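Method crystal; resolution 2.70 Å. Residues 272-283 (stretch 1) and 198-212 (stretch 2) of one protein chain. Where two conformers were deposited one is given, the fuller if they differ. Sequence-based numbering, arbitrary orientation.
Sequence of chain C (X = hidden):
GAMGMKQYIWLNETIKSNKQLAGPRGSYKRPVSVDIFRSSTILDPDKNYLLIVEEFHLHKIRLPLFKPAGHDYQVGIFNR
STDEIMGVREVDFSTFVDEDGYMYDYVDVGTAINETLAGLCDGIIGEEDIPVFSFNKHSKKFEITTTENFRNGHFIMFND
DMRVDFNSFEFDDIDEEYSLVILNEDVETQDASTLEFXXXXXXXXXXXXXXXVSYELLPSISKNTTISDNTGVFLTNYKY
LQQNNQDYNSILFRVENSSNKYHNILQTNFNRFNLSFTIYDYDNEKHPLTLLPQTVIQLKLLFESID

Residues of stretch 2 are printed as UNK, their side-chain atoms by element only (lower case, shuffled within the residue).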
ATOM      1  N   ARG C 272      10.670  -7.139 -39.450  1.00 70.05           N
ATOM      2  CA  ARG C 272      10.131  -8.171 -38.588  1.00 70.76           C
ATOM      3  C   ARG C 272      11.146  -8.568 -37.521  1.00 67.11           C
ATOM      4  O   ARG C 272      12.352  -8.358 -37.684  1.00 64.32           O
ATOM      5  CB  ARG C 272       9.742  -9.397 -39.425  1.00 76.95           C
ATOM      6  CG  ARG C 272      10.895 -10.077 -40.147  1.00 80.84           C
ATOM      7  CD  ARG C 272      10.410 -11.045 -41.215  1.00 84.84           C
ATOM      8  NE  ARG C 272       9.930 -12.311 -40.662  1.00 87.55           N
ATOM      9  CZ  ARG C 272       9.507 -13.348 -41.389  1.00 89.03           C
ATOM     10  NH1 ARG C 272       9.488 -13.292 -42.722  1.00 89.27           N
ATOM     11  NH2 ARG C 272       9.095 -14.457 -40.778  1.00 89.81           N
ATOM     12  N   PHE C 273      10.640  -9.138 -36.432  1.00 63.92           N
ATOM     13  CA  PHE C 273      11.485  -9.690 -35.371  1.00 62.29           C
ATOM     14  C   PHE C 273      10.708 -10.670 -34.505  1.00 59.00           C
ATOM     15  O   PHE C 273       9.483 -10.736 -34.565  1.00 56.95           O
ATOM     16  CB  PHE C 273      12.102  -8.578 -34.505  1.00 62.52           C
ATOM     17  CG  PHE C 273      11.091  -7.670 -33.852  1.00 62.45           C
ATOM     18  CD1 PHE C 273      10.581  -6.570 -34.534  1.00 61.93           C
ATOM     19  CD2 PHE C 273      10.668  -7.899 -32.547  1.00 61.47           C
ATOM     20  CE1 PHE C 273       9.660  -5.725 -33.938  1.00 61.64           C
ATOM     21  CE2 PHE C 273       9.746  -7.058 -31.945  1.00 62.74           C
ATOM     22  CZ  PHE C 273       9.239  -5.969 -32.643  1.00 63.13           C
ATOM     23  N   ASN C 274      11.455 -11.426 -33.709  1.00 59.19           N
ATOM     24  CA  ASN C 274      10.910 -12.429 -32.805  1.00 60.60           C
ATOM     25  C   ASN C 274      10.969 -11.924 -31.361  1.00 59.45           C
ATOM     26  O   ASN C 274      11.920 -11.243 -30.974  1.00 58.50           O
ATOM     27  CB  ASN C 274      11.714 -13.721 -32.923  1.00 64.34           C
ATOM     28  CG  ASN C 274      11.087 -14.867 -32.159  1.00 68.75           C
ATOM     29  OD1 ASN C 274      11.525 -15.207 -31.055  1.00 73.31           O
ATOM     30  ND2 ASN C 274      10.042 -15.458 -32.730  1.00 69.91           N
ATOM     31  N   LEU C 275       9.938 -12.254 -30.586  1.00 57.40           N
ATOM     32  CA  LEU C 275       9.941 -12.071 -29.133  1.00 56.36           C
ATOM     33  C   LEU C 275       9.582 -13.406 -28.503  1.00 57.01           C
ATOM     34  O   LEU C 275       8.677 -14.095 -28.984  1.00 54.15           O
ATOM     35  CB  LEU C 275       8.916 -11.024 -28.694  1.00 55.35           C
ATOM     36  CG  LEU C 275       9.105  -9.597 -29.203  1.00 55.33           C
ATOM     37  CD1 LEU C 275       7.890  -8.750 -28.873  1.00 55.37           C
ATOM     38  CD2 LEU C 275      10.350  -8.976 -28.606  1.00 55.07           C
ATOM     39  N   SER C 276      10.288 -13.763 -27.429  1.00 55.37           N
ATOM     40  CA  SER C 276       9.940 -14.939 -26.631  1.00 54.56           C
ATOM     41  C   SER C 276      10.154 -14.688 -25.148  1.00 52.02           C
ATOM     42  O   SER C 276      11.009 -13.894 -24.764  1.00 51.48           O
ATOM     43  CB  SER C 276      10.732 -16.173 -27.086  1.00 56.05           C
ATOM     44  OG  SER C 276      12.080 -15.852 -27.337  1.00 59.44           O
ATOM     45  N   PHE C 277       9.363 -15.389 -24.332  1.00 50.28           N
ATOM     46  CA  PHE C 277       9.405 -15.294 -22.872  1.00 48.17           C
ATOM     47  C   PHE C 277      10.214 -16.450 -22.268  1.00 47.70           C
ATOM     48  O   PHE C 277      10.010 -17.617 -22.609  1.00 47.89           O
ATOM     49  CB  PHE C 277       7.981 -15.280 -22.297  1.00 48.02           C
ATOM     50  CG  PHE C 277       7.263 -13.967 -22.482  1.00 47.01           C
ATOM     51  CD1 PHE C 277       6.727 -13.612 -23.722  1.00 46.28           C
ATOM     52  CD2 PHE C 277       7.124 -13.080 -21.420  1.00 45.43           C
ATOM     53  CE1 PHE C 277       6.070 -12.401 -23.892  1.00 46.96           C
ATOM     54  CE2 PHE C 277       6.464 -11.870 -21.585  1.00 46.09           C
ATOM     55  CZ  PHE C 277       5.935 -11.528 -22.818  1.00 45.85           C
ATOM     56  N   THR C 278      11.118 -16.104 -21.358  1.00 46.73           N
ATOM     57  CA  THR C 278      12.061 -17.047 -20.773  1.00 44.75           C
ATOM     58  C   THR C 278      12.109 -16.842 -19.267  1.00 45.58           C
ATOM     59  O   THR C 278      12.121 -15.705 -18.792  1.00 48.25           O
ATOM     60  CB  THR C 278      13.474 -16.812 -21.325  1.00 45.35           C
ATOM     61  OG1 THR C 278      13.429 -16.666 -22.750  1.00 44.89           O
ATOM     62  CG2 THR C 278      14.377 -17.969 -20.982  1.00 46.47           C
ATOM     63  N   ILE C 279      12.158 -17.949 -18.532  1.00 44.13           N
ATOM     64  CA  ILE C 279      12.214 -17.942 -17.079  1.00 45.15           C
ATOM     65  C   ILE C 279      13.647 -18.256 -16.664  1.00 46.87           C
ATOM     66  O   ILE C 279      14.208 -19.253 -17.111  1.00 49.14           O
ATOM     67  CB  ILE C 279      11.266 -19.007 -16.469  1.00 45.64           C
ATOM     68  CG1 ILE C 279       9.830 -18.824 -16.969  1.00 46.93           C
ATOM     69  CG2 ILE C 279      11.272 -18.939 -14.941  1.00 45.66           C
ATOM     70  CD1 ILE C 279       8.971 -20.066 -16.821  1.00 48.23           C
ATOM     71  N   TYR C 280      14.223 -17.414 -15.806  1.00 48.95           N
ATOM     72  CA  TYR C 280      15.521 -17.687 -15.158  1.00 49.48           C
ATOM     73  C   TYR C 280      15.300 -18.152 -13.728  1.00 50.03           C
ATOM     74  O   TYR C 280      14.618 -17.474 -12.967  1.00 51.47           O
ATOM     75  CB  TYR C 280      16.400 -16.433 -15.149  1.00 48.57           C
ATOM     76  CG  TYR C 280      17.077 -16.186 -16.467  1.00 48.68           C
ATOM     77  CD1 TYR C 280      16.387 -15.606 -17.526  1.00 49.34           C
ATOM     78  CD2 TYR C 280      18.401 -16.557 -16.669  1.00 49.07           C
ATOM     79  CE1 TYR C 280      17.000 -15.392 -18.750  1.00 50.47           C
ATOM     80  CE2 TYR C 280      19.025 -16.352 -17.888  1.00 50.52           C
ATOM     81  CZ  TYR C 280      18.325 -15.766 -18.927  1.00 51.95           C
ATOM     82  OH  TYR C 280      18.950 -15.556 -20.138  1.00 54.05           O
ATOM     83  N   ASP C 281      15.874 -19.299 -13.369  1.00 50.62           N
ATOM     84  CA  ASP C 281      15.873 -19.762 -11.979  1.00 53.20           C
ATOM     85  C   ASP C 281      17.016 -19.104 -11.190  1.00 54.38           C
ATOM     86  O   ASP C 281      17.876 -18.436 -11.768  1.00 54.91           O
ATOM     87  CB  ASP C 281      15.986 -21.294 -11.906  1.00 55.13           C
ATOM     88  CG  ASP C 281      14.700 -22.017 -12.325  1.00 57.03           C
ATOM     89  OD1 ASP C 281      13.761 -21.370 -12.836  1.00 61.00           O
ATOM     90  OD2 ASP C 281      14.631 -23.254 -12.145  1.00 56.18           O
ATOM     91  N   TYR C 282      17.017 -19.296  -9.872  1.00 56.48           N
ATOM     92  CA  TYR C 282      18.072 -18.742  -8.998  1.00 57.47           C
ATOM     93  C   TYR C 282      19.457 -19.356  -9.220  1.00 57.96           C
ATOM     94  O   TYR C 282      20.459 -18.669  -9.033  1.00 58.12           O
ATOM     95  CB  TYR C 282      17.672 -18.821  -7.517  1.00 57.31           C
ATOM     96  CG  TYR C 282      16.759 -17.690  -7.124  1.00 57.99           C
ATOM     97  CD1 TYR C 282      17.243 -16.393  -7.024  1.00 58.93           C
ATOM     98  CD2 TYR C 282      15.408 -17.906  -6.877  1.00 60.00           C
ATOM     99  CE1 TYR C 282      16.410 -15.343  -6.683  1.00 59.22           C
ATOM    100  CE2 TYR C 282      14.565 -16.860  -6.534  1.00 60.31           C
ATOM    101  CZ  TYR C 282      15.071 -15.579  -6.442  1.00 59.28           C
ATOM    102  OH  TYR C 282      14.240 -14.543  -6.104  1.00 60.48           O
ATOM    103  N   ASP C 283      19.507 -20.622  -9.644  1.00 58.61           N
ATOM    104  CA  ASP C 283      20.770 -21.249 -10.104  1.00 58.98           C
ATOM    105  C   ASP C 283      21.213 -20.846 -11.533  1.00 61.45           C
ATOM    106  O   ASP C 283      22.133 -21.439 -12.098  1.00 61.28           O
ATOM    107  CB  ASP C 283      20.724 -22.779  -9.939  1.00 57.79           C
ATOM    108  CG  ASP C 283      19.630 -23.447 -10.760  1.00 57.29           C
ATOM    109  OD1 ASP C 283      19.244 -22.925 -11.827  1.00 56.42           O
ATOM    110  OD2 ASP C 283      19.151 -24.516 -10.325  1.00 54.88           O
ATOM    111  N   UNK C 198      11.984 -20.820  -0.906  1.00 50.78           N
ATOM    112  CA  UNK C 198      11.712 -22.101  -1.566  1.00 48.84           C
ATOM    113  C   UNK C 198      11.522 -21.996  -3.084  1.00 47.27           C
ATOM    114  O   UNK C 198      11.891 -22.914  -3.820  1.00 46.26           O
ATOM    115  c   UNK C 198      11.672 -23.720   1.086  1.00 49.89           C
ATOM    116  c   UNK C 198      10.467 -22.740  -0.933  1.00 49.17           C
ATOM    117  c   UNK C 198       9.195 -23.611   1.064  1.00 50.40           C
ATOM    118  c   UNK C 198      10.471 -22.926   0.597  1.00 49.78           C
ATOM    119  N   UNK C 199      10.925 -20.902  -3.547  1.00 47.35           N
ATOM    120  CA  UNK C 199      10.697 -20.703  -4.983  1.00 47.09           C
ATOM    121  C   UNK C 199      12.009 -20.707  -5.784  1.00 48.45           C
ATOM    122  O   UNK C 199      12.945 -19.971  -5.454  1.00 49.80           O
ATOM    123  o   UNK C 199       9.734 -19.298  -6.724  1.00 45.42           O
ATOM    124  c   UNK C 199      10.545 -18.139  -4.768  1.00 47.01           C
ATOM    125  c   UNK C 199       9.884 -19.420  -5.304  1.00 46.91           C
ATOM    126  N   UNK C 200      12.078 -21.538  -6.841  1.00 48.43           N
ATOM    127  CA  UNK C 200      13.253 -21.538  -7.693  1.00 47.57           C
ATOM    128  C   UNK C 200      13.251 -20.414  -8.727  1.00 48.97           C
ATOM    129  O   UNK C 200      14.263 -20.221  -9.397  1.00 49.11           O
ATOM    130  c   UNK C 200      11.685 -23.083  -8.564  1.00 47.58           C
ATOM    131  c   UNK C 200      11.059 -22.486  -7.335  1.00 48.56           C
ATOM    132  c   UNK C 200      13.148 -22.885  -8.400  1.00 47.53           C
ATOM    133  N   UNK C 201      12.139 -19.686  -8.853  1.00 48.44           N
ATOM    134  CA  UNK C 201      11.961 -18.706  -9.917  1.00 48.83           C
ATOM    135  C   UNK C 201      12.408 -17.321  -9.466  1.00 48.49           C
ATOM    136  O   UNK C 201      11.892 -16.783  -8.480  1.00 49.66           O
ATOM    137  c   UNK C 201       8.688 -20.237 -11.327  1.00 51.08           C
ATOM    138  c   UNK C 201      10.310 -17.666 -11.532  1.00 51.11           C
ATOM    139  c   UNK C 201      10.496 -18.675 -10.392  1.00 50.56           C
ATOM    140  c   UNK C 201      10.096 -20.089 -10.824  1.00 50.69           C
ATOM    141  N   UNK C 202      13.349 -16.754 -10.221  1.00 46.86           N
ATOM    142  CA  UNK C 202      13.939 -15.445  -9.932  1.00 44.91           C
ATOM    143  C   UNK C 202      13.362 -14.338 -10.814  1.00 43.09           C
ATOM    144  O   UNK C 202      12.745 -13.402 -10.310  1.00 41.98           O
ATOM    145  o   UNK C 202      16.029 -14.212 -10.093  1.00 44.06           O
ATOM    146  c   UNK C 202      15.454 -15.508 -10.109  1.00 44.80           C
ATOM    147  N   UNK C 203      13.568 -14.473 -12.124  0.50 43.14           N
ATOM    148  CA  UNK C 203      13.186 -13.459 -13.114  0.50 43.54           C
ATOM    149  C   UNK C 203      12.427 -14.093 -14.279  0.50 43.47           C
ATOM    150  O   UNK C 203      12.549 -15.295 -14.520  0.50 43.34           O
ATOM    151  n   UNK C 203      15.374  -9.671 -11.903  0.50 43.10           N
ATOM    152  c   UNK C 203      14.632 -10.289 -12.879  0.50 43.92           C
ATOM    153  c   UNK C 203      14.434 -12.758 -13.664  0.50 43.63           C
ATOM    154  c   UNK C 203      14.922 -11.611 -12.828  0.50 43.80           C
ATOM    155  n   UNK C 203      15.854 -11.758 -11.823  0.50 43.07           N
ATOM    156  c   UNK C 203      16.104 -10.578 -11.283  0.50 43.04           C
ATOM    157  N   UNK C 204      11.631 -13.277 -14.974  1.00 43.70           N
ATOM    158  CA  UNK C 204      10.974 -13.653 -16.234  1.00 42.72           C
ATOM    159  C   UNK C 204      11.338 -12.548 -17.213  1.00 43.20           C
ATOM    160  O   UNK C 204      11.113 -11.367 -16.941  1.00 39.80           O
ATOM    161  c   UNK C 204       8.792 -13.956 -17.482  1.00 43.15           C
ATOM    162  c   UNK C 204       9.036 -14.884 -15.162  1.00 42.27           C
ATOM    163  c   UNK C 204       9.435 -13.744 -16.109  1.00 42.93           C
ATOM    164  c   UNK C 204       7.574 -14.893 -14.771  1.00 41.43           C
ATOM    165  N   UNK C 205      11.871 -12.953 -18.359  1.00 45.35           N
ATOM    166  CA  UNK C 205      12.511 -12.056 -19.309  1.00 46.53           C
ATOM    167  C   UNK C 205      11.836 -12.193 -20.666  1.00 47.71           C
ATOM    168  O   UNK C 205      11.364 -13.271 -21.018  1.00 48.01           O
ATOM    169  c   UNK C 205      14.760 -12.074 -18.165  1.00 48.02           C
ATOM    170  c   UNK C 205      14.669 -11.765 -20.643  1.00 50.02           C
ATOM    171  c   UNK C 205      14.008 -12.429 -19.440  1.00 48.39           C
ATOM    172  N   UNK C 206      11.795 -11.089 -21.410  1.00 50.76           N
ATOM    173  CA  UNK C 206      11.487 -11.093 -22.845  1.00 52.24           C
ATOM    174  C   UNK C 206      12.804 -10.910 -23.606  1.00 55.16           C
ATOM    175  O   UNK C 206      13.506  -9.919 -23.387  1.00 53.55           O
ATOM    176  c   UNK C 206      10.339  -9.889 -24.749  1.00 51.75           C
ATOM    177  c   UNK C 206       8.198  -9.003 -22.694  1.00 51.78           C
ATOM    178  c   UNK C 206       9.166 -10.160 -22.547  1.00 51.65           C
ATOM    179  c   UNK C 206      10.519  -9.955 -23.232  1.00 51.54           C
ATOM    180  N   UNK C 207      13.118 -11.860 -24.492  1.00 58.94           N
ATOM    181  CA  UNK C 207      14.324 -11.808 -25.348  1.00 59.82           C
ATOM    182  C   UNK C 207      14.007 -11.949 -26.844  1.00 59.74           C
ATOM    183  O   UNK C 207      12.904 -12.356 -27.228  1.00 57.43           O
ATOM    184  c   UNK C 207      15.944 -15.181 -24.069  1.00 61.84           C
ATOM    185  c   UNK C 207      15.376 -12.842 -24.899  1.00 60.31           C
ATOM    186  o   UNK C 207      15.930 -16.388 -24.373  1.00 63.33           O
ATOM    187  c   UNK C 207      14.884 -14.268 -24.679  1.00 60.24           C
ATOM    188  o   UNK C 207      16.788 -14.714 -23.269  1.00 64.30           O
ATOM    189  N   UNK C 208      14.994 -11.586 -27.666  1.00 59.83           N
ATOM    190  CA  UNK C 208      14.875 -11.586 -29.127  1.00 62.29           C
ATOM    191  C   UNK C 208      16.192 -11.982 -29.783  1.00 65.24           C
ATOM    192  O   UNK C 208      17.234 -11.411 -29.465  1.00 66.48           O
ATOM    193  o   UNK C 208      14.389 -10.168 -31.038  1.00 59.12           O
ATOM    194  c   UNK C 208      14.480 -10.196 -29.623  1.00 60.98           C
ATOM    195  N   UNK C 209      16.137 -12.939 -30.706  1.00 67.83           N
ATOM    196  CA  UNK C 209      17.333 -13.356 -31.471  1.00 69.58           C
ATOM    197  C   UNK C 209      17.667 -12.463 -32.683  1.00 66.91           C
ATOM    198  O   UNK C 209      18.813 -12.461 -33.134  1.00 66.25           O
ATOM    199  c   UNK C 209      15.993 -15.220 -32.620  1.00 79.87           C
ATOM    200  c   UNK C 209      17.272 -14.845 -31.881  1.00 73.44           C
ATOM    201  n   UNK C 209      15.667 -16.510 -32.611  1.00 80.33           N
ATOM    202  o   UNK C 209      15.305 -14.370 -33.184  1.00 88.85           O
ATOM    203  N   UNK C 210      16.688 -11.713 -33.197  1.00 65.78           N
ATOM    204  CA  UNK C 210      16.872 -10.916 -34.435  1.00 66.93           C
ATOM    205  C   UNK C 210      16.433  -9.425 -34.419  1.00 65.80           C
ATOM    206  O   UNK C 210      16.428  -8.774 -35.472  1.00 62.45           O
ATOM    207  o   UNK C 210      14.176 -11.554 -34.317  1.00 73.09           O
ATOM    208  c   UNK C 210      16.199 -11.644 -35.607  1.00 70.03           C
ATOM    209  c   UNK C 210      14.691 -11.778 -35.438  1.00 73.60           C
ATOM    210  o   UNK C 210      14.020 -12.121 -36.439  1.00 77.30           O
ATOM    211  N   UNK C 211      16.077  -8.886 -33.251  1.00 64.12           N
ATOM    212  CA  UNK C 211      15.774  -7.454 -33.125  1.00 61.64           C
ATOM    213  C   UNK C 211      17.088  -6.691 -32.982  1.00 61.18           C
ATOM    214  O   UNK C 211      17.852  -6.983 -32.064  1.00 60.51           O
ATOM    215  c   UNK C 211      13.821  -5.616 -30.268  1.00 60.54           C
ATOM    216  c   UNK C 211      14.895  -7.178 -31.903  1.00 61.85           C
ATOM    217  c   UNK C 211      14.478  -5.722 -31.632  1.00 60.56           C
ATOM    218  c   UNK C 211      13.533  -5.187 -32.694  1.00 59.79           C
ATOM    219  N   UNK C 212      17.362  -5.719 -33.882  1.00 60.81           N
ATOM    220  CA  UNK C 212      18.601  -4.947 -33.746  1.00 59.50           C
ATOM    221  C   UNK C 212      18.547  -3.996 -32.542  1.00 59.05           C
ATOM    222  O   UNK C 212      18.190  -2.817 -32.660  1.00 58.29           O
ATOM    223  c   UNK C 212      17.315  -4.109 -35.581  1.00 61.95           C
ATOM    224  c   UNK C 212      16.601  -5.331 -35.087  1.00 60.97           C
ATOM    225  c   UNK C 212      18.712  -4.208 -35.084  1.00 60.89           C
TER

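Position 198 has four side-chain carbons forking at the second, out of reach of stretch 1: Leu198. Position 199 has one carbon carrying an oxygen and a carbon, as in Thr199; its backbone O lies 3.5 Å from CD2 of Tyr282, at the ring edge. At 200, three carbons close a ring onto the backbone N, which defines Pro200. Its O accepts a hydrogen bond from Tyr282 N (2.9 Å).

Position 201 has four carbons forked at the first, one arm two carbons long: Ile201. Its CG2 packs against Ile279 CG2 at 3.8 Å, and its N donates to Thr199 OG1 (3.2 Å). Position 202 carries one carbon and one oxygen, and the carbon sits over the Tyr282 ring face, 3.5 Å from the centroid; this is Ser202. At 203 one carbon leads to a five-membered ring of three carbons and two nitrogens, the imidazole of His203, whose end leads away from stretch 1. Its ND1 and Ser202 OG are hydrogen-bonded at 3.0 Å.

Position 204 repeats the four-carbon pattern forked at the first: Ile204, with CG2 at the edge of the Phe277 ring, 4.4 Å from CD2. Position 205 has three carbons, one carrying the other two, hence Val205; its CG2 is 3.9 Å from Tyr280 CD1. Position 206 again has four carbons forked at the first, and one lies over the Phe277 ring face. This is Ile206, its CG1 3.3 Å from Phe277 CE2.

At 207 three carbons end in two oxygens, giving Glu207; Thr278 OG1 donates a weak hydrogen bond to its OE2 (3.0 Å). Position 208 has one carbon and one oxygen: Ser208, whose OG donates to Asn274 O at 2.7 Å. Position 209 has two carbons, the second bearing an oxygen and a nitrogen, as in Asn209, near Asn274. Position 210 has two carbons and two terminal oxygens: Asp210, whose OD1 accepts from Asn274 N (2.8 Å). Position 211 has four carbons forked at the second, Leu211, with CD1 3.8 Å from the centroid of the Phe273 ring, over its face. Position 212 closes three carbons onto its N: Pro212, without contact.

The strands run antiparallel, and paired backbone hydrogen bonds join Ser276 to Glu207, Thr278 to Val205 and Tyr280 to His203. A bulge follows: Tyr280 O accepts from both Ser202 N (3.1 Å) and His203 N (3.3 Å), shifting the register so that Asp281 faces Ile201. Phe277, Ile279, Ile204 and Ile206 share an apolar face. Beyond the strand of stretch 2, side chains take over, Ser208 and Asp210 holding the Asn274 backbone.

Stretch 2, residues 198-212: LTPISHIVIESNDLP
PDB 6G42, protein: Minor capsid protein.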